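Local coordinates for protein ppBat (Bacteroides thetaiotaomicron VPI-5482, PDB 3CNE) that binds flavin derivatives such as lumichrome, riboflavin, FMN and FAD as a homodimer carrying a structural zinc, and may serve as a flavin store, at residues 72-75 with 76-80; 113-116 with 117-121; 14-17 with 18-22; 90-93 with 94-97. All coordinates share one frame; numbering follows the deposited sequence.

Contact 1: residues 72-75 with 76-80. With ZN (zinc ion), chain E.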
# COMPACT_ATOMS: atom_id res chain seq x y z
N PHE A 72 -1.87 14.09 -3.50
CA PHE A 72 -1.37 13.62 -4.79
C PHE A 72 -0.54 12.37 -4.56
O PHE A 72 0.55 12.41 -3.98
CB PHE A 72 -0.51 14.66 -5.53
CG PHE A 72 -0.05 14.16 -6.88
CD1 PHE A 72 -0.91 14.22 -7.98
CD2 PHE A 72 1.19 13.55 -7.03
CE1 PHE A 72 -0.52 13.71 -9.26
CE2 PHE A 72 1.60 13.07 -8.29
CZ PHE A 72 0.73 13.14 -9.39
N SER A 73 -1.08 11.25 -5.02
CA SER A 73 -0.45 9.96 -4.78
C SER A 73 0.29 9.54 -6.06
O SER A 73 -0.31 9.22 -7.08
CB SER A 73 -1.50 8.94 -4.34
OG SER A 73 -0.92 7.89 -3.58
N CYS A 74 1.61 9.59 -5.98
CA CYS A 74 2.46 9.50 -7.12
C CYS A 74 2.60 8.04 -7.62
O CYS A 74 2.25 7.09 -6.93
CB CYS A 74 3.81 10.09 -6.73
SG CYS A 74 4.90 10.52 -8.09
N GLY A 75 3.16 7.89 -8.80
CA GLY A 75 3.35 6.57 -9.41
C GLY A 75 4.17 6.73 -10.67
O GLY A 75 4.61 7.82 -11.00
N ASP A 76 4.33 5.62 -11.41
CA ASP A 76 5.19 5.62 -12.55
C ASP A 76 4.58 6.34 -13.74
O ASP A 76 5.25 6.55 -14.74
CB ASP A 76 5.58 4.18 -12.91
CG ASP A 76 6.57 3.59 -11.91
OD1 ASP A 76 7.10 4.34 -11.06
OD2 ASP A 76 6.81 2.38 -11.98
N ALA A 77 3.31 6.74 -13.62
CA ALA A 77 2.71 7.69 -14.56
C ALA A 77 3.36 9.05 -14.56
O ALA A 77 3.40 9.74 -15.60
CB ALA A 77 1.20 7.85 -14.29
N VAL A 78 3.86 9.49 -13.42
CA VAL A 78 4.30 10.90 -13.32
C VAL A 78 5.52 11.23 -14.22
O VAL A 78 5.53 12.27 -14.88
CB VAL A 78 4.57 11.30 -11.87
CG1 VAL A 78 5.13 12.71 -11.79
CG2 VAL A 78 3.26 11.17 -11.06
N PRO A 79 6.55 10.38 -14.23
CA PRO A 79 7.66 10.66 -15.17
C PRO A 79 7.31 10.62 -16.67
O PRO A 79 8.14 11.00 -17.51
CB PRO A 79 8.69 9.61 -14.79
CG PRO A 79 8.34 9.22 -13.36
CD PRO A 79 6.84 9.19 -13.41
N VAL A 80 6.09 10.20 -17.04
CA VAL A 80 5.66 10.37 -18.44
C VAL A 80 4.62 11.47 -18.61
O VAL A 80 4.18 11.73 -19.72
CB VAL A 80 5.14 9.05 -19.12
CG1 VAL A 80 6.28 8.08 -19.29
CG2 VAL A 80 3.96 8.41 -18.36
ZN ZN E . 6.84 9.30 -8.05
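Val78 reaches back over the end of the strand with its CG2 methyl, which meets two side chains at once. Towards Phe72 the methyl comes in at the ring edge, close to the ring plane, with CG2 3.6 Å from Phe72 CZ. Towards Cys74 the same CG2 lies 3.5 Å from SG, the sulfur that binds the zinc ion at 2.3 Å. In Cys74, SG is anti to the backbone N (chi1 -164°), which carries the sulfur forward to where both the metal and the valine methyl can meet it. The second protein ligand seen at this structural zinc is Cys111.

What brings Val78 back is a type I beta turn from Gly75 to Val78, closed by a hydrogen bond from Val78 N to Gly75 O of 3.0 Å. The bond is nearly straight at the hydrogen (164°), although the donor stands above the carbonyl plane. Pro79 CD packs against the same oxygen at 3.6 Å, and Asp76 N is held by Asn46 OD1.

The turn follows strand 69-73, whose Phe72 backbone bonds to Ile108. On the helix side, Phe72 rests on Met116 and Phe117 of helix 113-119, and Val78 touches Met115 of that helix.

Contact 2: residues 113-116 with 117-121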
# COMPACT_ATOMS: atom_id res chain seq x y z
N GLY A 113 5.15 14.45 -6.29
CA GLY A 113 4.00 15.27 -5.95
C GLY A 113 4.31 16.76 -5.86
O GLY A 113 3.55 17.60 -6.39
N ALA A 114 5.41 17.11 -5.20
CA ALA A 114 5.80 18.52 -5.05
C ALA A 114 6.07 19.16 -6.41
O ALA A 114 5.86 20.38 -6.60
CB ALA A 114 7.03 18.64 -4.17
N MSE A 115 6.53 18.35 -7.36
CA MSE A 115 6.81 18.85 -8.71
C MSE A 115 5.51 19.13 -9.45
O MSE A 115 5.38 20.16 -10.11
CB MSE A 115 7.66 17.86 -9.48
CG MSE A 115 8.12 18.38 -10.85
SE MSE A 115 8.88 16.93 -11.91
CE MSE A 115 7.32 15.79 -12.27
N MSE A 116 4.54 18.23 -9.31
CA MSE A 116 3.21 18.45 -9.89
C MSE A 116 2.62 19.77 -9.34
O MSE A 116 2.04 20.56 -10.08
CB MSE A 116 2.30 17.26 -9.61
CG MSE A 116 2.80 15.96 -10.25
SE MSE A 116 2.72 16.09 -12.22
CE MSE A 116 0.84 15.93 -12.40
N PHE A 117 2.76 19.97 -8.03
CA PHE A 117 2.36 21.22 -7.39
C PHE A 117 3.12 22.41 -8.00
O PHE A 117 2.49 23.39 -8.38
CB PHE A 117 2.56 21.15 -5.86
CG PHE A 117 1.70 20.13 -5.14
CD1 PHE A 117 0.54 19.62 -5.72
CD2 PHE A 117 2.04 19.70 -3.85
CE1 PHE A 117 -0.28 18.68 -5.02
CE2 PHE A 117 1.24 18.77 -3.15
CZ PHE A 117 0.08 18.26 -3.75
N ASP A 118 4.44 22.29 -8.10
CA ASP A 118 5.29 23.36 -8.60
C ASP A 118 4.87 23.84 -9.98
O ASP A 118 4.82 25.05 -10.23
CB ASP A 118 6.78 22.95 -8.63
CG ASP A 118 7.69 24.03 -9.29
OD1 ASP A 118 7.22 24.81 -10.14
OD2 ASP A 118 8.89 24.12 -9.00
N PHE A 119 4.55 22.88 -10.86
CA PHE A 119 4.15 23.17 -12.24
C PHE A 119 3.03 24.19 -12.30
O PHE A 119 2.93 24.97 -13.25
CB PHE A 119 3.70 21.89 -12.96
CG PHE A 119 4.83 20.95 -13.34
CD1 PHE A 119 6.15 21.35 -13.28
CD2 PHE A 119 4.53 19.68 -13.84
CE1 PHE A 119 7.17 20.48 -13.66
CE2 PHE A 119 5.53 18.81 -14.22
CZ PHE A 119 6.86 19.21 -14.14
N THR A 120 2.16 24.17 -11.29
CA THR A 120 1.02 25.08 -11.25
C THR A 120 1.41 26.42 -10.60
O THR A 120 0.62 27.35 -10.62
CB THR A 120 -0.19 24.48 -10.48
OG1 THR A 120 0.09 24.48 -9.09
CG2 THR A 120 -0.49 23.04 -10.95
N GLY A 121 2.61 26.51 -10.06
CA GLY A 121 3.05 27.73 -9.39
C GLY A 121 2.62 27.92 -7.93
O GLY A 121 3.15 28.79 -7.24
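Three backbone bonds join 113-116 to 117-121 as a short alpha helix: Phe117 N to Gly113 O, Asp118 N to Ala114 O (2.8 Å) and Phe119 N to Met115 O. In the DJ-1/PfpI fold this is the helix that follows strand 106-110, and Gly113 fits the last glycine of a GxCxG pattern like a nucleophile elbow; here the cysteine of that pattern, Cys111, binds the structural zinc.

Phe117 and Phe119 both fold back on the preceding turn, each placing one ring face over a carbonyl oxygen. Gly113 O stands 3.4 Å above the Phe117 plane and Met115 O 3.3 Å above that of Phe119, both displaced toward the rim. Two selenomethionines approach Phe119 from the same side of its ring, both in oblique Met-aromatic contacts. The SE atom of Met115 lies 4.7 Å from the ring centroid and that of Met116 5.3 Å, while Met115 CG packs on Phe119 CZ. Outside the helix, Asp118 OD2 accepts from the backbone N of Gln139 and Asn140, and Phe117 packs on Leu70 and Phe72 of strand 69-73.

At the exit Gly121 turns to positive phi (83°), and Phe117 O takes both Thr120 N at 3.0 Å and Thr120 OG1 at 2.7 Å.

Contact 3: residues 14-17 with 18-22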
# COMPACT_ATOMS: atom_id res chain seq x y z
N ASN A 14 1.75 4.34 -7.32
CA ASN A 14 2.47 3.54 -6.34
C ASN A 14 1.50 3.21 -5.21
O ASN A 14 1.09 4.08 -4.46
CB ASN A 14 3.66 4.34 -5.81
CG ASN A 14 4.51 3.55 -4.86
OD1 ASN A 14 4.00 3.02 -3.88
ND2 ASN A 14 5.85 3.55 -5.10
N GLY A 15 1.20 1.92 -5.08
CA GLY A 15 0.20 1.43 -4.16
C GLY A 15 0.66 1.50 -2.72
O GLY A 15 -0.16 1.59 -1.82
N CYS A 16 1.97 1.39 -2.49
CA CYS A 16 2.50 1.51 -1.18
C CYS A 16 2.21 2.93 -0.66
O CYS A 16 1.67 3.08 0.43
CB CYS A 16 4.01 1.19 -1.14
SG CYS A 16 4.67 1.38 0.56
N GLY A 17 2.48 3.96 -1.47
CA GLY A 17 2.15 5.36 -1.08
C GLY A 17 0.64 5.54 -0.85
O GLY A 17 0.21 6.04 0.20
N LEU A 18 -0.16 5.11 -1.83
CA LEU A 18 -1.59 5.31 -1.80
C LEU A 18 -2.19 4.80 -0.48
O LEU A 18 -2.83 5.54 0.24
CB LEU A 18 -2.29 4.63 -2.99
CG LEU A 18 -3.81 4.82 -3.06
CD1 LEU A 18 -4.20 6.33 -3.14
CD2 LEU A 18 -4.42 4.05 -4.22
N PHE A 19 -1.95 3.52 -0.19
CA PHE A 19 -2.56 2.88 0.95
C PHE A 19 -2.06 3.34 2.32
O PHE A 19 -2.80 3.26 3.30
CB PHE A 19 -2.60 1.36 0.79
CG PHE A 19 -3.64 0.94 -0.18
CD1 PHE A 19 -3.31 0.71 -1.50
CD2 PHE A 19 -4.98 0.89 0.21
CE1 PHE A 19 -4.30 0.33 -2.43
CE2 PHE A 19 -5.95 0.54 -0.71
CZ PHE A 19 -5.62 0.27 -2.03
N GLN A 20 -0.83 3.81 2.39
CA GLN A 20 -0.38 4.52 3.60
C GLN A 20 -1.32 5.67 3.93
O GLN A 20 -1.73 5.82 5.07
CB GLN A 20 1.04 5.05 3.42
CG GLN A 20 2.11 3.99 3.60
CD GLN A 20 3.48 4.61 3.66
OE1 GLN A 20 3.85 5.21 4.69
NE2 GLN A 20 4.22 4.54 2.56
N TYR A 21 -1.69 6.47 2.92
CA TYR A 21 -2.69 7.51 3.13
C TYR A 21 -4.05 6.90 3.50
O TYR A 21 -4.66 7.31 4.49
CB TYR A 21 -2.87 8.41 1.90
CG TYR A 21 -1.65 9.20 1.48
CD1 TYR A 21 -1.11 10.18 2.33
CD2 TYR A 21 -1.07 9.02 0.22
CE1 TYR A 21 0.02 10.94 1.95
CE2 TYR A 21 0.04 9.78 -0.17
CZ TYR A 21 0.57 10.74 0.70
OH TYR A 21 1.67 11.49 0.34
N LEU A 22 -4.52 5.93 2.71
CA LEU A 22 -5.91 5.49 2.85
C LEU A 22 -6.13 4.75 4.15
O LEU A 22 -7.17 4.91 4.78
CB LEU A 22 -6.38 4.67 1.65
CG LEU A 22 -6.23 5.33 0.28
CD1 LEU A 22 -6.88 4.47 -0.79
CD2 LEU A 22 -6.78 6.77 0.25
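Leu18 N donates to Asn14 O at 3.1 Å in the first turn of helix 15-27, the helix of the beta-alpha-beta unit between strands 4-9 and 31-36. Asn14 is its N-cap: OD1 accepts from Gly17 N at 3.0 Å, with the N-H standing above the plane of the amide. For Asn14, CG anti to the backbone N (chi1 -176°) swings the carboxamide back over the start of the helix. Phe19 N to Gly15 O and Gln20 N to Cys16 O carry the pattern on.

Packing is tight where rings meet carbonyl oxygens. Gly15 O sits at the edge of the Phe19 ring, in its plane, 3.3 Å from CD1, and Gly17 O approaches Tyr21 CD2 obliquely. Leu18 and Tyr21 face inward onto strand 69-73, and Tyr21 OH is hydrogen-bonded to His110 ND1.

The end groups of Cys16 and Gln20 meet more loosely, Cys16 SG and Gln20 NE2 standing 3.8 Å apart. The second subunit covers part of this side: Gln20 packs on Cys16 of that subunit, while the Phe19 rings of the two chains meet nearly parallel. The Gln20 side chain also comes within about 4 Å of a bound flavin mononucleotide at the nearest atoms, and its NE2 donates to Glu160 O. With an alanine in place of Gln20, Glu160 O would probably lose this donor and a gap open beside Cys16 of the same chain. Nearer the backbone, Gln20 CG, set anti to its own carbonyl carbon (chi1 -78°), lies 3.3 Å from Cys16 O.

Contact 4: residues 90-93 with 94-97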
# COMPACT_ATOMS: atom_id res chain seq x y z
N ASN A 90 -4.65 14.79 -17.74
CA ASN A 90 -3.43 15.45 -17.31
C ASN A 90 -3.58 16.96 -17.31
O ASN A 90 -2.98 17.65 -16.50
CB ASN A 90 -2.25 15.04 -18.16
CG ASN A 90 -1.84 13.61 -17.88
OD1 ASN A 90 -2.11 13.11 -16.79
ND2 ASN A 90 -1.26 12.96 -18.85
N VAL A 91 -4.40 17.45 -18.23
CA VAL A 91 -4.76 18.87 -18.26
C VAL A 91 -5.67 19.17 -17.07
O VAL A 91 -5.46 20.15 -16.34
CB VAL A 91 -5.43 19.26 -19.60
CG1 VAL A 91 -6.00 20.68 -19.54
CG2 VAL A 91 -4.44 19.09 -20.80
N ASP A 92 -6.66 18.30 -16.85
CA ASP A 92 -7.50 18.40 -15.66
C ASP A 92 -6.69 18.38 -14.37
O ASP A 92 -6.97 19.15 -13.48
CB ASP A 92 -8.55 17.31 -15.63
CG ASP A 92 -9.55 17.42 -16.77
OD1 ASP A 92 -9.65 18.51 -17.40
OD2 ASP A 92 -10.23 16.39 -17.04
N LEU A 93 -5.70 17.50 -14.27
CA LEU A 93 -4.81 17.47 -13.10
C LEU A 93 -4.24 18.85 -12.71
O LEU A 93 -4.29 19.24 -11.55
CB LEU A 93 -3.64 16.49 -13.33
CG LEU A 93 -2.74 16.28 -12.10
CD1 LEU A 93 -3.54 15.79 -10.90
CD2 LEU A 93 -1.63 15.28 -12.42
N MSE A 94 -3.67 19.54 -13.70
CA MSE A 94 -3.09 20.86 -13.52
C MSE A 94 -4.14 21.85 -13.05
O MSE A 94 -3.90 22.63 -12.12
CB MSE A 94 -2.46 21.36 -14.82
CG MSE A 94 -1.25 20.56 -15.27
SE MSE A 94 0.29 20.80 -14.07
CE MSE A 94 -0.01 19.39 -12.74
N GLU A 95 -5.30 21.81 -13.70
CA GLU A 95 -6.42 22.66 -13.35
C GLU A 95 -6.84 22.45 -11.89
O GLU A 95 -6.96 23.40 -11.10
CB GLU A 95 -7.62 22.35 -14.26
CG GLU A 95 -8.67 23.45 -14.20
CD GLU A 95 -9.97 23.10 -14.91
OE1 GLU A 95 -9.92 22.65 -16.09
OE2 GLU A 95 -11.05 23.33 -14.27
N VAL A 96 -7.04 21.19 -11.53
CA VAL A 96 -7.51 20.83 -10.19
C VAL A 96 -6.50 21.18 -9.12
O VAL A 96 -6.87 21.63 -8.04
CB VAL A 96 -7.90 19.33 -10.12
CG1 VAL A 96 -7.97 18.86 -8.68
CG2 VAL A 96 -9.25 19.09 -10.86
N ILE A 97 -5.21 20.99 -9.40
CA ILE A 97 -4.18 21.30 -8.40
C ILE A 97 -4.08 22.82 -8.20
O ILE A 97 -3.96 23.30 -7.06
CB ILE A 97 -2.83 20.74 -8.80
CG1 ILE A 97 -2.81 19.21 -8.63
CG2 ILE A 97 -1.71 21.39 -8.00
CD1 ILE A 97 -1.60 18.59 -9.28
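Leu93 and Ile97 meet one helical turn apart, the two CD1 methyls 3.8 Å from each other. The side chains slant across one another, and Ile97 CG1 also lies 3.3 Å from Leu93 O, the oxygen that accepts Ile97 N at 2.9 Å. Leu93 CG is anti to the backbone N (chi1 -174°), which carries its methyls along the inner face of the helix. Met94, a selenomethionine bent at chi2 and chi3, also brings CE to 4.2 Å from Leu93 CG.

The backbone sets this spacing. Val96 N to Asp92 O is short at 2.8 Å, whereas Met94 N to Asn90 O is weak at 3.4 Å. Elsewhere on the helix, Asp92 OD1 and Glu95 OE1 are 4.4 Å apart, a pairing of like charges probably eased by the salt bridge from Asp92 OD1 to Lys61 NZ.

Further out, Leu93 packs on Phe72, and Ile97 on Phe117 and Thr120. Replacing Leu93 with an alanine would probably open a gap between Ile97 and Phe72. This is the inward apolar face of helix 88-102, the crossover helix of the beta-alpha-beta unit joining strands 69-73 and 106-110.

How the contacts relate
From the N terminus the four contacts follow in the order 3, 1, 4, 2; each is local and closes before the next opens, so none nests or crosses. Contact 3 starts the helix after strand 4-9, and its Asn14 N is probably hydrogen-bonded to Cys74 O of contact 1. Contact 1 closes the turn leaving strand 69-73, contact 4 lies on the crossover helix that follows, and contact 2 forms the helix after strand 106-110. Contacts 1, 4 and 2 share one apolar core, with Phe72 touching Leu93 and Gly113. Contact 3 lies across the chain's centre from contacts 2 and 4, touching neither, with contact 1 bridging them.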